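Long-range contacts in putative Fe-S biosynthesis protein (Lactobacillus acidophilus, PDB 2QGO), which probably takes part in the biosynthesis of iron-sulphur clusters, although its precise role is not established: residues 25-30 against 74-80; 34-38 against 59-63; 52-56 against 114-118. All coordinates share one frame. Residue numbers count along the deposited sequence, not the author numbering.

Interaction 1. Residues 25-30 against 74-80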
loop_
_atom_site.group_PDB
_atom_site.type_symbol
_atom_site.label_atom_id
_atom_site.label_comp_id
_atom_site.label_asym_id
_atom_site.label_seq_id
_atom_site.Cartn_x
_atom_site.Cartn_y
_atom_site.Cartn_z
ATOM N N ILE A 25 -4.463 -1.983 8.883
ATOM C CA ILE A 25 -4.234 -3.080 7.969
ATOM C C ILE A 25 -3.901 -2.363 6.665
ATOM O O ILE A 25 -4.710 -1.586 6.155
ATOM C CB ILE A 25 -5.506 -3.931 7.770
ATOM C CG1 ILE A 25 -5.930 -4.553 9.106
ATOM C CG2 ILE A 25 -5.264 -4.990 6.699
ATOM C CD1 ILE A 25 -4.846 -5.396 9.780
ATOM N N LEU A 26 -2.709 -2.594 6.137
ATOM C CA LEU A 26 -2.317 -1.935 4.894
ATOM C C LEU A 26 -2.290 -2.912 3.733
ATOM O O LEU A 26 -1.842 -4.049 3.873
ATOM C CB LEU A 26 -0.944 -1.277 5.039
ATOM C CG LEU A 26 -0.836 -0.225 6.139
ATOM C CD1 LEU A 26 0.584 0.313 6.172
ATOM C CD2 LEU A 26 -1.845 0.907 5.888
ATOM N N ILE A 27 -2.782 -2.455 2.591
ATOM C CA ILE A 27 -2.826 -3.263 1.385
ATOM C C ILE A 27 -2.101 -2.535 0.265
ATOM O O ILE A 27 -2.521 -1.459 -0.155
ATOM C CB ILE A 27 -4.287 -3.513 0.948
ATOM C CG1 ILE A 27 -5.033 -4.267 2.048
ATOM C CG2 ILE A 27 -4.318 -4.262 -0.378
ATOM C CD1 ILE A 27 -6.538 -4.354 1.820
ATOM N N LEU A 28 -1.005 -3.119 -0.203
ATOM C CA LEU A 28 -0.230 -2.532 -1.291
ATOM C C LEU A 28 -0.663 -3.220 -2.576
ATOM O O LEU A 28 -0.603 -4.438 -2.686
ATOM C CB LEU A 28 1.269 -2.751 -1.056
ATOM C CG LEU A 28 2.252 -2.352 -2.168
ATOM C CD1 LEU A 28 2.133 -0.852 -2.465
ATOM C CD2 LEU A 28 3.687 -2.706 -1.730
ATOM N N ILE A 29 -1.118 -2.444 -3.546
ATOM C CA ILE A 29 -1.558 -3.029 -4.802
ATOM C C ILE A 29 -1.252 -2.124 -5.977
ATOM O O ILE A 29 -0.913 -0.952 -5.806
ATOM C CB ILE A 29 -3.066 -3.283 -4.785
ATOM C CG1 ILE A 29 -3.795 -1.963 -4.560
ATOM C CG2 ILE A 29 -3.413 -4.280 -3.694
ATOM C CD1 ILE A 29 -5.281 -2.051 -4.755
ATOM N N THR A 30 -1.361 -2.687 -7.176
ATOM C CA THR A 30 -1.138 -1.916 -8.389
ATOM C C THR A 30 -2.493 -1.283 -8.614
ATOM O O THR A 30 -3.513 -1.824 -8.199
ATOM C CB THR A 30 -0.836 -2.808 -9.611
ATOM O OG1 THR A 30 -2.012 -3.557 -9.939
ATOM C CG2 THR A 30 0.297 -3.771 -9.316
ATOM N N ILE A 74 0.970 -5.323 6.628
ATOM C CA ILE A 74 0.808 -5.007 5.213
ATOM C C ILE A 74 0.600 -6.255 4.368
ATOM O O ILE A 74 1.315 -7.240 4.508
ATOM C CB ILE A 74 2.027 -4.184 4.686
ATOM C CG1 ILE A 74 1.881 -3.923 3.182
ATOM C CG2 ILE A 74 3.339 -4.905 5.005
ATOM C CD1 ILE A 74 2.850 -2.883 2.646
ATOM N N TYR A 75 -0.386 -6.191 3.480
ATOM C CA TYR A 75 -0.755 -7.314 2.620
ATOM C C TYR A 75 -0.822 -6.967 1.137
ATOM O O TYR A 75 -0.695 -5.811 0.744
ATOM C CB TYR A 75 -2.134 -7.833 3.026
ATOM C CG TYR A 75 -2.217 -8.374 4.431
ATOM C CD1 TYR A 75 -2.272 -9.744 4.661
ATOM C CD2 TYR A 75 -2.250 -7.518 5.535
ATOM C CE1 TYR A 75 -2.362 -10.259 5.954
ATOM C CE2 TYR A 75 -2.335 -8.026 6.846
ATOM C CZ TYR A 75 -2.392 -9.403 7.043
ATOM O OH TYR A 75 -2.480 -9.939 8.314
ATOM N N THR A 76 -1.043 -8.002 0.329
ATOM C CA THR A 76 -1.199 -7.865 -1.111
ATOM C C THR A 76 -1.896 -9.129 -1.623
ATOM O O THR A 76 -2.299 -9.979 -0.831
ATOM C CB THR A 76 0.156 -7.685 -1.824
ATOM O OG1 THR A 76 -0.071 -7.202 -3.153
ATOM C CG2 THR A 76 0.915 -9.001 -1.894
ATOM N N SER A 77 -2.060 -9.244 -2.936
ATOM C CA SER A 77 -2.715 -10.415 -3.510
ATOM C C SER A 77 -1.779 -11.163 -4.447
ATOM O O SER A 77 -0.700 -10.675 -4.793
ATOM C CB SER A 77 -3.994 -10.010 -4.261
ATOM O OG SER A 77 -3.721 -9.203 -5.394
ATOM N N ASP A 78 -2.184 -12.358 -4.854
ATOM C CA ASP A 78 -1.344 -13.142 -5.746
ATOM C C ASP A 78 -1.160 -12.406 -7.063
ATOM O O ASP A 78 -0.092 -12.445 -7.673
ATOM C CB ASP A 78 -1.947 -14.540 -5.937
ATOM C CG ASP A 78 -1.692 -15.442 -4.729
ATOM O OD1 ASP A 78 -0.521 -15.503 -4.288
ATOM O OD2 ASP A 78 -2.645 -16.084 -4.212
ATOM N N PHE A 79 -2.191 -11.694 -7.488
ATOM C CA PHE A 79 -2.097 -10.931 -8.724
ATOM C C PHE A 79 -1.142 -9.748 -8.600
ATOM O O PHE A 79 -0.293 -9.516 -9.466
ATOM C CB PHE A 79 -3.462 -10.388 -9.118
ATOM C CG PHE A 79 -3.404 -9.414 -10.257
ATOM C CD1 PHE A 79 -3.068 -9.849 -11.541
ATOM C CD2 PHE A 79 -3.655 -8.058 -10.046
ATOM C CE1 PHE A 79 -2.983 -8.948 -12.603
ATOM C CE2 PHE A 79 -3.574 -7.143 -11.104
ATOM C CZ PHE A 79 -3.237 -7.587 -12.383
ATOM N N ASP A 80 -1.310 -8.977 -7.532
ATOM C CA ASP A 80 -0.483 -7.797 -7.314
ATOM C C ASP A 80 0.983 -8.095 -6.998
ATOM O O ASP A 80 1.848 -7.280 -7.292
ATOM C CB ASP A 80 -1.089 -6.929 -6.201
ATOM C CG ASP A 80 -2.392 -6.269 -6.615
ATOM O OD1 ASP A 80 -2.370 -5.373 -7.494
ATOM O OD2 ASP A 80 -3.447 -6.646 -6.060
#
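Strand 25-30 and strand 74-76 run side by side as parallel neighbours in the mixed sheet of this Fe-S biosynthesis fold, their axes 4.4 Å apart at closest approach and inclined by 38°. At the start, I25 lays CG2 4.1 Å from CD2 of the Y75 ring. L26 pairs with I74; its O accepts from Y75 N at a short 2.6 Å and also receives a CA-H...O contact from I74 CA at 3.1 Å, while L26 CB and I74 CB meet at 4.2 Å on the same face of the sheet. I27 pairs with Y75, the two side chains sharing the other face. L28 N then donates to Y75 O (2.9 Å), and L28 CB packs against I74 CD1 at 4.0 Å. Beyond this point side chains take over from backbone: T76 OG1 donates to L28 O (2.9 Å). I29 brings CG2 within 3.3 Å of D80 OD2. At T30, both N (2.9 Å) and OG1 (3.1 Å) donate to D80 OD1. The other carboxylate oxygen, D80 OD2, accepts from S77 OG at 2.7 Å, and S77 OG in turn takes D80 N (3.2 Å) as the N-cap of a short, weakly bonded helical turn. The T76 hydroxyl and D80 carboxylate thus replace main-chain partners past the last bridge, tying the end of strand 25-30 to that turn.

Interaction 2. Residues 34-38 against 59-63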
loop_
_atom_site.group_PDB
_atom_site.type_symbol
_atom_site.label_atom_id
_atom_site.label_comp_id
_atom_site.label_asym_id
_atom_site.label_seq_id
_atom_site.Cartn_x
_atom_site.Cartn_y
_atom_site.Cartn_z
ATOM N N GLY A 34 -8.600 -1.374 -12.506
ATOM C CA GLY A 34 -9.417 -2.577 -12.490
ATOM C C GLY A 34 -9.823 -3.158 -11.147
ATOM O O GLY A 34 -10.798 -3.909 -11.081
ATOM N N GLY A 35 -9.093 -2.828 -10.082
ATOM C CA GLY A 35 -9.414 -3.363 -8.764
ATOM C C GLY A 35 -10.510 -2.620 -8.019
ATOM O O GLY A 35 -10.852 -1.479 -8.361
ATOM N N LYS A 36 -11.057 -3.255 -6.986
ATOM C CA LYS A 36 -12.122 -2.630 -6.212
ATOM C C LYS A 36 -11.663 -1.388 -5.454
ATOM O O LYS A 36 -12.471 -0.500 -5.180
ATOM C CB LYS A 36 -12.762 -3.635 -5.240
ATOM C CG LYS A 36 -11.839 -4.238 -4.191
ATOM C CD LYS A 36 -12.646 -5.141 -3.247
ATOM C CE LYS A 36 -11.789 -5.739 -2.142
ATOM N NZ LYS A 36 -12.587 -6.661 -1.278
ATOM N N TYR A 37 -10.370 -1.312 -5.144
ATOM C CA TYR A 37 -9.824 -0.164 -4.415
ATOM C C TYR A 37 -9.148 0.911 -5.283
ATOM O O TYR A 37 -8.334 1.691 -4.777
ATOM C CB TYR A 37 -8.819 -0.645 -3.366
ATOM C CG TYR A 37 -9.426 -1.471 -2.255
ATOM C CD1 TYR A 37 -10.460 -0.961 -1.472
ATOM C CD2 TYR A 37 -8.947 -2.752 -1.967
ATOM C CE1 TYR A 37 -11.006 -1.700 -0.426
ATOM C CE2 TYR A 37 -9.487 -3.504 -0.919
ATOM C CZ TYR A 37 -10.518 -2.970 -0.151
ATOM O OH TYR A 37 -11.059 -3.689 0.887
ATOM N N SER A 38 -9.488 0.975 -6.568
ATOM C CA SER A 38 -8.890 1.957 -7.484
ATOM C C SER A 38 -8.934 3.422 -7.014
ATOM O O SER A 38 -9.971 3.913 -6.583
ATOM C CB SER A 38 -9.545 1.832 -8.862
ATOM O OG SER A 38 -8.841 2.571 -9.843
ATOM N N ASP A 59 -8.695 -8.080 4.626
ATOM C CA ASP A 59 -9.568 -8.323 3.481
ATOM C C ASP A 59 -9.123 -9.677 2.917
ATOM O O ASP A 59 -7.993 -9.819 2.455
ATOM C CB ASP A 59 -9.369 -7.243 2.411
ATOM C CG ASP A 59 -10.335 -7.387 1.235
ATOM O OD1 ASP A 59 -10.731 -8.521 0.891
ATOM O OD2 ASP A 59 -10.688 -6.349 0.640
ATOM N N PRO A 60 -10.003 -10.690 2.963
ATOM C CA PRO A 60 -9.639 -12.014 2.440
ATOM C C PRO A 60 -9.180 -12.033 0.978
ATOM O O PRO A 60 -8.514 -12.974 0.553
ATOM C CB PRO A 60 -10.899 -12.852 2.693
ATOM C CG PRO A 60 -12.005 -11.824 2.792
ATOM C CD PRO A 60 -11.349 -10.708 3.560
ATOM N N ASP A 61 -9.531 -11.007 0.207
ATOM C CA ASP A 61 -9.092 -10.939 -1.189
ATOM C C ASP A 61 -7.601 -10.574 -1.263
ATOM O O ASP A 61 -6.988 -10.652 -2.331
ATOM C CB ASP A 61 -9.891 -9.891 -1.970
ATOM C CG ASP A 61 -11.263 -10.393 -2.403
ATOM O OD1 ASP A 61 -11.617 -11.558 -2.086
ATOM O OD2 ASP A 61 -11.987 -9.613 -3.071
ATOM N N TYR A 62 -7.027 -10.175 -0.131
ATOM C CA TYR A 62 -5.612 -9.787 -0.072
ATOM C C TYR A 62 -4.983 -10.439 1.156
ATOM O O TYR A 62 -4.677 -9.762 2.139
ATOM C CB TYR A 62 -5.503 -8.265 0.037
ATOM C CG TYR A 62 -6.082 -7.534 -1.152
ATOM C CD1 TYR A 62 -5.348 -7.375 -2.322
ATOM C CD2 TYR A 62 -7.381 -7.037 -1.119
ATOM C CE1 TYR A 62 -5.896 -6.741 -3.440
ATOM C CE2 TYR A 62 -7.940 -6.401 -2.230
ATOM C CZ TYR A 62 -7.188 -6.260 -3.386
ATOM O OH TYR A 62 -7.733 -5.652 -4.487
ATOM N N PRO A 63 -4.750 -11.761 1.095
ATOM C CA PRO A 63 -4.178 -12.576 2.165
ATOM C C PRO A 63 -2.668 -12.694 2.278
ATOM O O PRO A 63 -2.163 -13.117 3.322
ATOM C CB PRO A 63 -4.797 -13.932 1.889
ATOM C CG PRO A 63 -4.631 -14.010 0.397
ATOM C CD PRO A 63 -5.046 -12.607 -0.080
HETATM O O HOH W 1 -8.064 -2.911 -5.829
#
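Two type I beta turns, G35 to S38 and D59 to Y62, face each other through their side chains, for even the nearest CA atoms, those of K36 and D61, are 10.2 Å apart. One carboxylate anchors the contact. D59 OD2 accepts from K36 NZ in a salt bridge and from Y37 OH, each at 2.7 Å, whereas D59 OD1 takes D61 N at 2.8 Å, an Asx turn inside the backbone turn closed by Y62 N and D59 O (2.8 Å). K36 NZ has a second, longer salt-bridge partner in D61 OD2 at 3.5 Å. A water accepts from Y37 N (2.9 Å) and is hydrogen-bonded to Y62 OH (3.1 Å). Between these polar links, Y37 CE2 touches Y62 CE2 at 3.5 Å, the ring planes inclined by 38°. The contact joins the loops that follow strands 25-30 and 50-55: both tyrosines pack on I27 and I29 of strand 25-30, and Y37 also reaches I53 and L55 of strand 50-55 and L118 and L119 of helix 115-125.

Interaction 3. Residues 52-56 against 114-118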
loop_
_atom_site.group_PDB
_atom_site.type_symbol
_atom_site.label_atom_id
_atom_site.label_comp_id
_atom_site.label_asym_id
_atom_site.label_seq_id
_atom_site.Cartn_x
_atom_site.Cartn_y
_atom_site.Cartn_z
ATOM N N ILE A 52 -1.479 2.586 -1.512
ATOM C CA ILE A 52 -1.600 1.946 -0.209
ATOM C C ILE A 52 -3.038 2.115 0.237
ATOM O O ILE A 52 -3.531 3.232 0.360
ATOM C CB ILE A 52 -0.691 2.608 0.852
ATOM C CG1 ILE A 52 0.754 2.148 0.660
ATOM C CG2 ILE A 52 -1.187 2.260 2.262
ATOM C CD1 ILE A 52 0.937 0.645 0.856
ATOM N N ILE A 53 -3.707 1.002 0.479
ATOM C CA ILE A 53 -5.086 1.045 0.925
ATOM C C ILE A 53 -5.095 0.637 2.385
ATOM O O ILE A 53 -4.505 -0.378 2.737
ATOM C CB ILE A 53 -5.953 0.048 0.122
ATOM C CG1 ILE A 53 -5.802 0.325 -1.374
ATOM C CG2 ILE A 53 -7.403 0.138 0.557
ATOM C CD1 ILE A 53 -6.045 1.771 -1.767
ATOM N N TRP A 54 -5.737 1.422 3.241
ATOM C CA TRP A 54 -5.794 1.037 4.644
ATOM C C TRP A 54 -7.193 0.595 5.072
ATOM O O TRP A 54 -8.201 1.116 4.592
ATOM C CB TRP A 54 -5.280 2.161 5.558
ATOM C CG TRP A 54 -6.118 3.391 5.615
ATOM C CD1 TRP A 54 -5.972 4.519 4.864
ATOM C CD2 TRP A 54 -7.204 3.649 6.521
ATOM N NE1 TRP A 54 -6.892 5.468 5.246
ATOM C CE2 TRP A 54 -7.661 4.961 6.260
ATOM C CE3 TRP A 54 -7.833 2.899 7.525
ATOM C CZ2 TRP A 54 -8.718 5.543 6.971
ATOM C CZ3 TRP A 54 -8.891 3.476 8.235
ATOM C CH2 TRP A 54 -9.321 4.787 7.951
ATOM N N LEU A 55 -7.237 -0.388 5.964
ATOM C CA LEU A 55 -8.494 -0.930 6.476
ATOM C C LEU A 55 -8.359 -1.174 7.974
ATOM O O LEU A 55 -7.276 -1.020 8.541
ATOM C CB LEU A 55 -8.824 -2.262 5.791
ATOM C CG LEU A 55 -9.038 -2.343 4.278
ATOM C CD1 LEU A 55 -9.212 -3.811 3.898
ATOM C CD2 LEU A 55 -10.270 -1.541 3.858
ATOM N N ASP A 56 -9.458 -1.553 8.620
ATOM C CA ASP A 56 -9.396 -1.832 10.052
ATOM C C ASP A 56 -9.367 -3.320 10.367
ATOM O O ASP A 56 -9.068 -3.722 11.487
ATOM C CB ASP A 56 -10.537 -1.131 10.777
ATOM C CG ASP A 56 -10.234 0.333 11.009
ATOM O OD1 ASP A 56 -9.283 0.615 11.767
ATOM O OD2 ASP A 56 -10.917 1.200 10.425
ATOM N N ASN A 114 -8.495 5.379 1.818
ATOM C CA ASN A 114 -9.299 4.804 2.885
ATOM C C ASN A 114 -10.155 3.736 2.193
ATOM O O ASN A 114 -11.090 4.064 1.470
ATOM C CB ASN A 114 -10.202 5.885 3.481
ATOM C CG ASN A 114 -11.149 5.345 4.533
ATOM O OD1 ASN A 114 -11.594 4.199 4.461
ATOM N ND2 ASN A 114 -11.478 6.181 5.511
ATOM N N GLY A 115 -9.832 2.468 2.425
ATOM C CA GLY A 115 -10.555 1.377 1.792
ATOM C C GLY A 115 -12.066 1.373 1.953
ATOM O O GLY A 115 -12.810 1.222 0.979
ATOM N N ALA A 116 -12.521 1.521 3.189
ATOM C CA ALA A 116 -13.946 1.528 3.463
ATOM C C ALA A 116 -14.605 2.654 2.680
ATOM O O ALA A 116 -15.630 2.447 2.042
ATOM C CB ALA A 116 -14.198 1.692 4.968
ATOM N N ALA A 117 -14.003 3.840 2.710
ATOM C CA ALA A 117 -14.564 4.979 1.993
ATOM C C ALA A 117 -14.692 4.678 0.500
ATOM O O ALA A 117 -15.711 4.994 -0.118
ATOM C CB ALA A 117 -13.702 6.221 2.220
ATOM N N LEU A 118 -13.656 4.072 -0.075
ATOM C CA LEU A 118 -13.669 3.710 -1.492
ATOM C C LEU A 118 -14.855 2.811 -1.821
ATOM O O LEU A 118 -15.620 3.099 -2.737
ATOM C CB LEU A 118 -12.366 2.994 -1.870
ATOM C CG LEU A 118 -11.159 3.921 -2.040
ATOM C CD1 LEU A 118 -9.878 3.103 -2.093
ATOM C CD2 LEU A 118 -11.334 4.756 -3.312
HETATM O O HOH W 2 -10.690 1.822 5.622
#
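Where strand 104-114 gives way to helix 115-125, the chain still pairs with strand 50-55, and this contact holds the helix start against the sheet. Hydrogen bonding centres on W54 O. It accepts from G115 N at 3.0 Å, next to a parallel bridge between W54 and N114 whose CA atoms lie 5.4 Å apart, and it also accepts from a water at 2.8 Å. That water takes A116 N at 3.1 Å, so one strand carbonyl serves two successive amides of the first helical turn, one directly and one through solvent. N114 is the N-cap: its OD1 accepts from A117 N at 3.0 Å, and its backbone O receives L118 N, also at 3.0 Å. The aromatic component is a CH-pi contact, with N114 CA placed 3.8 Å from the centroid of the five-membered ring of W54 and over its face; farther out, W54 CZ2 comes within 3.2 Å of N114 ND2. Apolar packing completes the contact. G115 CA is 3.6 Å from both I53 CG2 and L55 CD2, and one turn along the helix L118 CD1 meets I53 CD1 at 4.1 Å. A beta carbon at G115 would lie only 2.2 Å from L55 CD2, so with the side chains placed as they are glycine is what lets the helix come this close. Backbone amides that have no acceptor within the helix are therefore satisfied by the strand carbonyl, a bound water and the N-cap side chain, while the aliphatic contacts pack the first turn on the strand.

How the interactions relate
Strands 25-30 and 50-55 are neighbours in one mixed sheet and connect the three contacts. Interaction 1 pairs 25-30 with strand 73-76 on one side; interaction 3 joins 50-55, on the other side, to the start of helix 115-125. Their centres are about 12 Å apart; I27 N probably hydrogen-bonds to I53 O, and L55 N to I25 O. The centre of interaction 2 lies about 7 Å from that of interaction 1 and about 10 Å from that of interaction 3, and Y62 and Y37 respectively reach them. In sequence, both segments of interaction 2 fall between those of interaction 1, whereas interaction 3 alternates with each. Two loops and the first turn of helix 115-125 thus gather against the same central strands.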